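Local coordinates for protein cysteine desulfurase (Stenotrophomonas maltophilia, PDB 6WCI) that probably removes sulfur from L-cysteine to give L-alanine, passing the sulfur to a carrier, with pyridoxal 5'-phosphate as cofactor, at residues C207-A210 / R211-G214. Sequence-based numbering, arbitrary orientation.
Sequences CREA and RKRG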
# COMPACT_ATOMS: atom_id res chain seq x y z
N CYS B 207 3.98 26.97 11.81
CA CYS B 207 3.68 26.02 12.87
C CYS B 207 3.92 26.60 14.25
O CYS B 207 3.21 26.25 15.19
CB CYS B 207 4.50 24.75 12.68
SG CYS B 207 3.96 23.82 11.26
N ARG B 208 4.92 27.47 14.39
CA ARG B 208 5.12 28.13 15.68
C ARG B 208 3.93 29.01 16.03
O ARG B 208 3.50 29.05 17.18
CB ARG B 208 6.41 28.96 15.66
CG ARG B 208 6.59 29.80 16.91
CD ARG B 208 7.63 30.89 16.72
NE ARG B 208 7.28 31.81 15.64
CZ ARG B 208 7.98 31.95 14.53
NH1 ARG B 208 9.10 31.25 14.35
NH2 ARG B 208 7.59 32.81 13.59
N GLU B 209 3.39 29.73 15.04
CA GLU B 209 2.24 30.59 15.30
C GLU B 209 0.98 29.77 15.49
O GLU B 209 0.12 30.11 16.31
CB GLU B 209 2.08 31.59 14.16
CG GLU B 209 0.99 32.62 14.38
CD GLU B 209 1.23 33.49 15.61
OE1 GLU B 209 2.39 33.90 15.84
OE2 GLU B 209 0.25 33.76 16.34
N ALA B 210 0.85 28.66 14.76
CA ALA B 210 -0.29 27.78 14.98
C ALA B 210 -0.27 27.20 16.38
O ALA B 210 -1.27 27.25 17.11
CB ALA B 210 -0.31 26.67 13.92
N ARG B 211 0.89 26.67 16.80
CA ARG B 211 1.00 26.09 18.14
C ARG B 211 0.69 27.12 19.22
O ARG B 211 0.18 26.77 20.29
CB ARG B 211 2.40 25.50 18.35
CG ARG B 211 2.52 24.67 19.64
CD ARG B 211 3.78 23.81 19.64
NE ARG B 211 3.92 23.06 18.39
CZ ARG B 211 3.26 21.94 18.11
NH1 ARG B 211 2.41 21.43 18.99
NH2 ARG B 211 3.45 21.34 16.94
N LYS B 212 1.00 28.39 18.97
CA LYS B 212 0.70 29.42 19.94
C LYS B 212 -0.80 29.59 20.13
O LYS B 212 -1.25 30.00 21.20
CB LYS B 212 1.36 30.73 19.52
CG LYS B 212 1.70 31.66 20.67
CD LYS B 212 2.71 32.74 20.25
CE LYS B 212 2.01 34.00 19.74
NZ LYS B 212 2.96 35.15 19.65
N ARG B 213 -1.59 29.28 19.10
CA ARG B 213 -3.04 29.42 19.15
C ARG B 213 -3.75 28.09 19.38
O ARG B 213 -4.97 28.01 19.21
CB ARG B 213 -3.54 30.07 17.86
CG ARG B 213 -2.67 31.22 17.41
CD ARG B 213 -3.31 32.01 16.30
NE ARG B 213 -2.43 33.06 15.82
CZ ARG B 213 -2.86 34.23 15.36
NH1 ARG B 213 -4.16 34.50 15.33
NH2 ARG B 213 -1.99 35.14 14.95
N GLY B 214 -3.02 27.04 19.76
CA GLY B 214 -3.65 25.74 19.94
C GLY B 214 -4.20 25.15 18.66
O GLY B 214 -5.27 24.52 18.68
O HOH W 1 2.85 36.01 17.40
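E209 and R213, one helical turn apart, are joined by a side-on salt bridge in which two guanidinium nitrogens share a single carboxylate oxygen. R213 NE lies 2.8 Å from E209 OE2 and uses the anti lone pair of that oxygen; R213 NH2 reaches the same E209 OE2 at 3.0 Å, from above the carboxylate plane. The two flat groups are steeply turned against each other, 78° apart, and both hydrogen bonds are bent. E209 bends at chi2 (61°), which swings its carboxylate round toward R213, while R213 leaves CB with CG anti to its carbonyl carbon and runs extended to NE. R213 NH1 bonds M181 O, so the guanidinium also ties the helix end to that neighbouring loop. The backbone beneath is the last turn of helix 203-212, the helix of a beta-alpha-beta crossover between strands 185-191 and 216-220 in the fold-type I PLP-dependent domain of this class-V aminotransferase family member. R211 N donates to C207 O at 2.9 Å and K212 N to R208 O at 3.1 Å; R213 N then turns to A210 O at 2.9 Å, keeping a weak bond to E209 O. G214, with positive phi, is the C' residue of a Schellman motif that ends the helix: I215 N pairs with A210 O, and G214 N bonds R211 O weakly. Packing is tight on the inward side, where the buried C207 and A210 side chains both meet T217 of strand 216-220. R211 extends away from this turn to a salt bridge with D238 and a hydrogen bond to G236 O. The outer side is looser: the exposed K212 holds its NZ 4.1 Å from E209 OE1, beyond salt-bridge range, and a water donates to E209 OE1 at 2.7 Å.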